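Side-chain contacts in nucleoside phosphorylase, putative (Trypanosoma brucei, PDB 3BJE), which acts as a homodimeric uridine phosphorylase, the enzyme type that uses phosphate to split uridine into uracil and ribose 1-phosphate: residues Ala312-Ser317 against Asp332-Arg337; Gly81-Thr86 against Cys338-Leu343; Thr164-Gly169 against Gln189-Ile194. One frame throughout, in Å; residues are numbered along the deposited sequence.

Contact 1: residues Ala312-Ser317 against Asp332-Arg337; sequences ACVVVS and DAAMKR. With URA (uracil), chain D.
V314 meets the helix with both of its methyl groups. CG2 packs against CE, the end methyl of M335, at 3.6 Å, and CG1 lies more loosely at 4.3 Å from CB of A334. With V314 CG1 anti to the backbone N (chi1 178°), the two branches spread over neighbouring helix residues. M335 starts out from the helix to one side, and its chain, bent at both chi2 (56°) and chi3 (72°), swings the terminal methyl back to the valine. The contact is wholly apolar. One shell out, L331 and C338 of the same helix and L159 from a loop also pack on V314.

Here the C-terminal helix 329-348 lies against strand 308-318 in the alpha/beta core of the phosphorylase superfamily. V314 also bonds through its backbone to G147 and C149 of the parallel strand 142-151.

Farther along the strand the chain lines the base pocket. CG2 of V316 approaches C6 of uracil at 3.8 Å, while CB of S317 is 3.7 Å from O4. Polar recognition of the base includes Q254 and R256, both hydrogen-bonded to it. V316 itself also rests on L331, so the helix backs this residue too.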
# COMPACT_ATOMS: atom_id res chain seq x y z
N ALA A 312 0.23 -18.21 2.07
CA ALA A 312 0.56 -18.86 3.32
C ALA A 312 1.49 -17.91 4.03
O ALA A 312 2.42 -17.40 3.43
CB ALA A 312 1.26 -20.21 3.08
N CYS A 313 1.24 -17.66 5.32
CA CYS A 313 2.01 -16.65 6.04
C CYS A 313 2.44 -17.16 7.39
O CYS A 313 1.65 -17.76 8.09
CB CYS A 313 1.17 -15.39 6.24
SG CYS A 313 0.59 -14.60 4.72
N VAL A 314 3.69 -16.87 7.76
CA VAL A 314 4.22 -17.23 9.05
C VAL A 314 3.64 -16.30 10.13
O VAL A 314 3.68 -15.08 9.98
CB VAL A 314 5.79 -17.17 9.05
CG1 VAL A 314 6.38 -17.50 10.42
CG2 VAL A 314 6.37 -18.10 7.99
N VAL A 315 3.14 -16.89 11.22
CA VAL A 315 2.52 -16.10 12.29
C VAL A 315 3.62 -15.48 13.15
O VAL A 315 4.27 -16.17 13.92
CB VAL A 315 1.56 -16.95 13.14
CG1 VAL A 315 0.95 -16.15 14.33
CG2 VAL A 315 0.45 -17.51 12.27
N VAL A 316 3.84 -14.18 12.99
CA VAL A 316 4.87 -13.46 13.74
C VAL A 316 4.31 -12.58 14.86
O VAL A 316 5.07 -12.02 15.65
CB VAL A 316 5.75 -12.60 12.82
CG1 VAL A 316 6.43 -13.46 11.75
CG2 VAL A 316 4.91 -11.49 12.16
N SER A 317 2.99 -12.45 14.92
CA SER A 317 2.36 -11.69 15.98
C SER A 317 1.15 -12.45 16.48
O SER A 317 0.25 -12.78 15.73
CB SER A 317 1.93 -10.32 15.47
OG SER A 317 1.21 -9.62 16.48
N ASP A 332 13.54 -16.62 11.21
CA ASP A 332 14.44 -16.98 10.12
C ASP A 332 14.38 -18.49 9.86
O ASP A 332 14.34 -18.92 8.71
CB ASP A 332 15.88 -16.58 10.45
CG ASP A 332 16.10 -15.07 10.46
OD1 ASP A 332 15.20 -14.31 10.04
OD2 ASP A 332 17.19 -14.65 10.89
N ALA A 333 14.39 -19.27 10.93
CA ALA A 333 14.35 -20.73 10.83
C ALA A 333 13.01 -21.23 10.29
O ALA A 333 12.96 -22.14 9.45
CB ALA A 333 14.63 -21.36 12.20
N ALA A 334 11.92 -20.64 10.78
CA ALA A 334 10.60 -20.99 10.29
C ALA A 334 10.46 -20.62 8.82
O ALA A 334 9.93 -21.41 8.03
CB ALA A 334 9.51 -20.30 11.13
N MET A 335 10.96 -19.45 8.45
CA MET A 335 10.85 -18.98 7.08
C MET A 335 11.64 -19.89 6.13
O MET A 335 11.19 -20.16 5.03
CB MET A 335 11.31 -17.52 6.95
CG MET A 335 10.95 -16.87 5.62
SD MET A 335 9.18 -16.90 5.21
CE MET A 335 8.51 -15.69 6.37
N LYS A 336 12.79 -20.41 6.58
CA LYS A 336 13.56 -21.34 5.75
C LYS A 336 12.75 -22.61 5.44
O LYS A 336 12.73 -23.06 4.30
CB LYS A 336 14.91 -21.67 6.39
CG LYS A 336 15.87 -20.48 6.36
CD LYS A 336 17.26 -20.81 6.87
CE LYS A 336 17.98 -19.54 7.34
NZ LYS A 336 17.88 -18.40 6.38
N ARG A 337 12.06 -23.15 6.44
CA ARG A 337 11.22 -24.34 6.22
C ARG A 337 10.08 -24.01 5.26
O ARG A 337 9.75 -24.80 4.38
CB ARG A 337 10.62 -24.84 7.53
CG ARG A 337 11.64 -25.35 8.53
CD ARG A 337 10.94 -26.03 9.70
NE ARG A 337 10.29 -25.05 10.57
CZ ARG A 337 10.87 -24.46 11.61
NH1 ARG A 337 12.13 -24.72 11.96
NH2 ARG A 337 10.17 -23.59 12.33
N1 URA D . 1.83 -8.54 9.42
C2 URA D . 0.63 -7.93 9.56
O2 URA D . 0.07 -7.34 8.58
N3 URA D . 0.04 -7.92 10.74
C4 URA D . 0.60 -8.50 11.81
O4 URA D . -0.01 -8.47 12.90
C5 URA D . 1.83 -9.13 11.69
C6 URA D . 2.43 -9.13 10.45

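Contact 2: residues Gly81-Thr86 against Cys338-Leu343; sequences GTYKGT and CIKIIL
Y83 lays its ring flat against L343, and that is where the packing is close. The CB methylene of L343 sits 3.7 Å from the ring centroid and only 5° off the normal, a CH-pi contact centred over the face. A second point of support comes from CD1 of L343, which reaches CD1 of Y83 at 3.9 Å, so the leucine spans the ring from its middle to one side. The tyrosine gets there because its CG stands anti to the backbone N (chi1 -179°), extending the ring from the strand toward the helix. L343 also packs on I47 of strand 45-49 and on Y61.

Y83 ends strand 76-83 and begins a type I' turn to T86, the tight two-residue link of a beta hairpin with strand 86-92. The turn is closed by T86 N to Y83 O at 2.9 Å and Y83 N to T86 O at 2.8 Å. K84 and G85 form its corners, and D63 bonds to the backbone N of each. The contact thus fastens a hairpin end to the C-terminal helix 329-348, far from it in sequence.

Toward solvent the character changes. K84 runs out alongside the ring, its CG over the opposite face of Y83, displaced toward the rim. On the helix side K340 crosses the phenol at about a right angle, its CG 3.8 Å from Y83 OH, a van der Waals approach. The polar partner of that hydroxyl is E344, one turn farther along the helix, which hydrogen-bonds Y83 OH and forms a salt bridge with K84 NZ through the same OE2. K340 NZ has only a long, weak ion pair with OE2 of E344. The two ammonium nitrogens, K84 NZ and K340 NZ, stand 4.8 Å apart, a repulsion the carboxylate would be expected to offset.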
# COMPACT_ATOMS: atom_id res chain seq x y z
N GLY A 81 14.56 -18.17 -11.82
CA GLY A 81 15.44 -19.32 -12.03
C GLY A 81 14.58 -20.55 -12.19
O GLY A 81 13.50 -20.47 -12.78
N THR A 82 15.05 -21.67 -11.67
CA THR A 82 14.29 -22.92 -11.68
C THR A 82 14.38 -23.55 -10.31
O THR A 82 15.32 -23.28 -9.55
CB THR A 82 14.80 -23.92 -12.75
OG1 THR A 82 16.17 -24.27 -12.49
CG2 THR A 82 14.69 -23.36 -14.17
N TYR A 83 13.39 -24.39 -10.01
CA TYR A 83 13.38 -25.20 -8.80
C TYR A 83 13.02 -26.61 -9.22
O TYR A 83 11.94 -26.82 -9.78
CB TYR A 83 12.35 -24.69 -7.78
CG TYR A 83 12.35 -25.51 -6.49
CD1 TYR A 83 13.36 -25.36 -5.55
CD2 TYR A 83 11.36 -26.45 -6.24
CE1 TYR A 83 13.38 -26.12 -4.39
CE2 TYR A 83 11.37 -27.23 -5.06
CZ TYR A 83 12.38 -27.04 -4.15
OH TYR A 83 12.40 -27.79 -2.99
N LYS A 84 13.94 -27.55 -8.98
CA LYS A 84 13.79 -28.93 -9.44
C LYS A 84 13.48 -28.96 -10.94
O LYS A 84 12.76 -29.82 -11.43
CB LYS A 84 12.75 -29.68 -8.59
CG LYS A 84 13.23 -29.85 -7.16
CD LYS A 84 12.36 -30.78 -6.35
CE LYS A 84 13.07 -31.17 -5.04
NZ LYS A 84 12.22 -31.95 -4.08
N GLY A 85 14.08 -28.01 -11.64
CA GLY A 85 13.94 -27.89 -13.08
C GLY A 85 12.76 -27.10 -13.59
O GLY A 85 12.70 -26.81 -14.77
N THR A 86 11.82 -26.72 -12.72
CA THR A 86 10.65 -25.95 -13.14
C THR A 86 10.91 -24.45 -12.98
O THR A 86 11.38 -24.02 -11.92
CB THR A 86 9.44 -26.34 -12.29
OG1 THR A 86 9.14 -27.73 -12.53
CG2 THR A 86 8.22 -25.46 -12.61
N CYS A 338 9.47 -22.85 5.44
CA CYS A 338 8.28 -22.50 4.69
C CYS A 338 8.62 -22.15 3.25
O CYS A 338 7.80 -22.38 2.36
CB CYS A 338 7.54 -21.36 5.38
SG CYS A 338 6.84 -21.90 6.96
N ILE A 339 9.80 -21.58 3.02
CA ILE A 339 10.25 -21.30 1.65
C ILE A 339 10.30 -22.61 0.87
O ILE A 339 9.77 -22.69 -0.24
CB ILE A 339 11.61 -20.60 1.59
CG1 ILE A 339 11.49 -19.16 2.09
CG2 ILE A 339 12.17 -20.59 0.15
CD1 ILE A 339 12.82 -18.51 2.42
N LYS A 340 10.92 -23.64 1.44
CA LYS A 340 11.01 -24.92 0.76
C LYS A 340 9.63 -25.52 0.52
O LYS A 340 9.34 -26.03 -0.55
CB LYS A 340 11.86 -25.91 1.56
CG LYS A 340 12.15 -27.16 0.77
CD LYS A 340 13.03 -28.14 1.53
CE LYS A 340 13.27 -29.41 0.72
NZ LYS A 340 11.99 -30.04 0.27
N ILE A 341 8.78 -25.46 1.54
CA ILE A 341 7.41 -25.95 1.42
C ILE A 341 6.66 -25.25 0.27
O ILE A 341 5.96 -25.91 -0.50
CB ILE A 341 6.64 -25.76 2.76
CG1 ILE A 341 7.11 -26.80 3.78
CG2 ILE A 341 5.14 -25.82 2.56
CD1 ILE A 341 6.75 -26.47 5.22
N ILE A 342 6.78 -23.93 0.19
CA ILE A 342 6.07 -23.18 -0.86
C ILE A 342 6.65 -23.43 -2.26
O ILE A 342 5.89 -23.51 -3.23
CB ILE A 342 6.01 -21.67 -0.54
CG1 ILE A 342 5.17 -21.44 0.72
CG2 ILE A 342 5.41 -20.89 -1.71
CD1 ILE A 342 3.75 -21.92 0.58
N LEU A 343 7.97 -23.58 -2.37
CA LEU A 343 8.57 -23.93 -3.66
C LEU A 343 8.06 -25.30 -4.11
O LEU A 343 7.70 -25.50 -5.28
CB LEU A 343 10.10 -23.90 -3.58
CG LEU A 343 10.71 -22.49 -3.61
CD1 LEU A 343 12.17 -22.47 -3.16
CD2 LEU A 343 10.57 -21.85 -5.00

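Contact 3: residues Thr164-Gly169 against Gln189-Ile194; sequences TRHAIG and QEIRRI
The imidazole of H166 takes the CD1 methyl of I191 obliquely, near the root of the ring. I191 CD1 lies 3.5 Å from CG and 3.4 Å from CB of H166, a snug fit. The distance from I191 CD1 widens to 4.0 Å at H166 ND1. This polar ring atom is hydrogen-bonded to OE2 of E286, a bond that restrains the rotation of the imidazole and may favour a positive charge on it. The other flat pair, R193 and E190, lies on the helix itself: the guanidinium meets the carboxylate side-on, with CD of E190 in plane at its edge. R193 NE reaches E190 OE1 at 3.1 Å along a nearly straight bond (169°), from above the carboxylate plane, while R193 NH2 meets E190 OE2 at 2.9 Å on the syn side.

Helix 186-198 leans here on strand 161-169 of the phosphorylase superfamily core, at and just beyond the corner the chain turns at R165 and H166. Backbone bonds of H166 to T244 and of A167 to S209 keep the strand between 239-246 and 207-210.

I191 does the work for the helix with both of its branches. With CG1 anti to the carbonyl carbon (chi1 -70°), the CD1 arm runs to H166 while CG2 touches CG1 of I168 at 3.8 Å. I168 leaves the strand to one side of the helix, but its CG1 arm comes nearer, and it also packs on V195. Around the isoleucine, F279 and L281 of strand 279-281 and T243 and T208 from the two flanking strands complete a largely apolar surround.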
# COMPACT_ATOMS: atom_id res chain seq x y z
N THR A 164 -4.17 -19.81 3.57
CA THR A 164 -5.45 -19.19 3.24
C THR A 164 -6.36 -20.14 2.48
O THR A 164 -5.91 -20.77 1.51
CB THR A 164 -5.23 -17.96 2.34
OG1 THR A 164 -4.44 -16.99 3.05
CG2 THR A 164 -6.57 -17.32 1.91
N ARG A 165 -7.60 -20.30 2.97
CA ARG A 165 -8.68 -20.84 2.15
C ARG A 165 -9.53 -19.65 1.70
O ARG A 165 -9.31 -19.14 0.63
CB ARG A 165 -9.50 -21.92 2.87
CG ARG A 165 -10.43 -22.63 1.92
CD ARG A 165 -11.28 -23.69 2.59
NE ARG A 165 -10.55 -24.88 3.04
CZ ARG A 165 -10.39 -25.24 4.32
NH1 ARG A 165 -10.88 -24.50 5.31
NH2 ARG A 165 -9.74 -26.36 4.62
N HIS A 166 -10.45 -19.17 2.54
CA HIS A 166 -11.22 -17.96 2.20
C HIS A 166 -10.50 -16.72 2.68
O HIS A 166 -9.59 -16.79 3.50
CB HIS A 166 -12.63 -18.04 2.80
CG HIS A 166 -13.43 -19.21 2.29
ND1 HIS A 166 -13.46 -20.42 2.94
CD2 HIS A 166 -14.19 -19.35 1.17
CE1 HIS A 166 -14.22 -21.26 2.25
NE2 HIS A 166 -14.69 -20.64 1.19
N ALA A 167 -10.91 -15.58 2.13
CA ALA A 167 -10.33 -14.29 2.49
C ALA A 167 -11.44 -13.27 2.73
O ALA A 167 -12.45 -13.26 2.03
CB ALA A 167 -9.44 -13.79 1.38
N ILE A 168 -11.22 -12.41 3.72
CA ILE A 168 -12.04 -11.22 3.94
C ILE A 168 -11.23 -10.00 3.56
O ILE A 168 -10.14 -9.79 4.08
CB ILE A 168 -12.44 -11.08 5.41
CG1 ILE A 168 -13.25 -12.29 5.88
CG2 ILE A 168 -13.27 -9.79 5.63
CD1 ILE A 168 -13.12 -12.55 7.37
N GLY A 169 -11.75 -9.21 2.61
CA GLY A 169 -11.17 -7.93 2.24
C GLY A 169 -11.72 -6.85 3.12
O GLY A 169 -12.84 -6.41 2.93
N GLN A 189 -20.82 -15.84 0.81
CA GLN A 189 -21.98 -15.06 1.27
C GLN A 189 -22.18 -15.23 2.78
O GLN A 189 -22.52 -14.26 3.48
CB GLN A 189 -23.25 -15.49 0.55
CG GLN A 189 -23.33 -15.01 -0.88
CD GLN A 189 -24.48 -15.61 -1.63
OE1 GLN A 189 -25.60 -15.65 -1.13
NE2 GLN A 189 -24.22 -16.10 -2.84
N GLU A 190 -21.97 -16.44 3.28
CA GLU A 190 -22.10 -16.73 4.71
C GLU A 190 -21.01 -16.02 5.52
O GLU A 190 -21.29 -15.42 6.57
CB GLU A 190 -22.06 -18.24 4.94
CG GLU A 190 -22.22 -18.67 6.40
CD GLU A 190 -23.58 -18.30 7.02
OE1 GLU A 190 -24.49 -17.77 6.32
OE2 GLU A 190 -23.71 -18.56 8.23
N ILE A 191 -19.77 -16.05 5.03
CA ILE A 191 -18.68 -15.32 5.68
C ILE A 191 -19.04 -13.83 5.77
O ILE A 191 -18.94 -13.24 6.83
CB ILE A 191 -17.32 -15.52 4.94
CG1 ILE A 191 -16.82 -16.95 5.14
CG2 ILE A 191 -16.28 -14.50 5.43
CD1 ILE A 191 -15.63 -17.34 4.25
N ARG A 192 -19.45 -13.24 4.66
CA ARG A 192 -19.77 -11.82 4.66
C ARG A 192 -20.89 -11.52 5.65
O ARG A 192 -20.81 -10.53 6.39
CB ARG A 192 -20.15 -11.31 3.28
CG ARG A 192 -20.12 -9.81 3.25
CD ARG A 192 -20.36 -9.28 1.86
NE ARG A 192 -20.13 -7.83 1.85
CZ ARG A 192 -21.02 -6.92 2.22
NH1 ARG A 192 -22.24 -7.27 2.63
NH2 ARG A 192 -20.70 -5.64 2.16
N ARG A 193 -21.93 -12.36 5.67
CA ARG A 193 -23.07 -12.16 6.57
C ARG A 193 -22.60 -12.18 8.02
O ARG A 193 -22.97 -11.30 8.81
CB ARG A 193 -24.16 -13.23 6.35
CG ARG A 193 -25.37 -13.08 7.26
CD ARG A 193 -26.33 -14.24 7.12
NE ARG A 193 -25.89 -15.46 7.80
CZ ARG A 193 -26.15 -15.75 9.08
NH1 ARG A 193 -26.81 -14.90 9.86
NH2 ARG A 193 -25.72 -16.90 9.60
N ILE A 194 -21.82 -13.18 8.39
CA ILE A 194 -21.37 -13.32 9.76
C ILE A 194 -20.47 -12.15 10.15
O ILE A 194 -20.65 -11.54 11.20
CB ILE A 194 -20.65 -14.68 9.99
CG1 ILE A 194 -21.65 -15.83 9.89
CG2 ILE A 194 -19.94 -14.73 11.34
CD1 ILE A 194 -22.65 -15.91 11.05

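Overall arrangement
Contacts 1 and 2 use successive parts of helix 329-348, centres 16 Å apart, and touch: V314 CG2 is 4.0 Å from C338 SG, and A312 CB is 3.9 Å from I342 CD1. Contact 3 lies apart, its centre 24 Å from that of contact 1 and 30 Å from that of contact 2, across the chain's centre from the latter. Strands 308-318 and 161-169 are nonetheless neighbours, backbone-bonded at T164 and A311. Contact 1 comes nearest the ligands: its strand carries V316 and S317 of the uracil pocket, though the packing itself lies away from it, and the M335 side chain is about 6 Å from a bound ribose 1-phosphate. The I168 side chain stays about 13 Å from uracil.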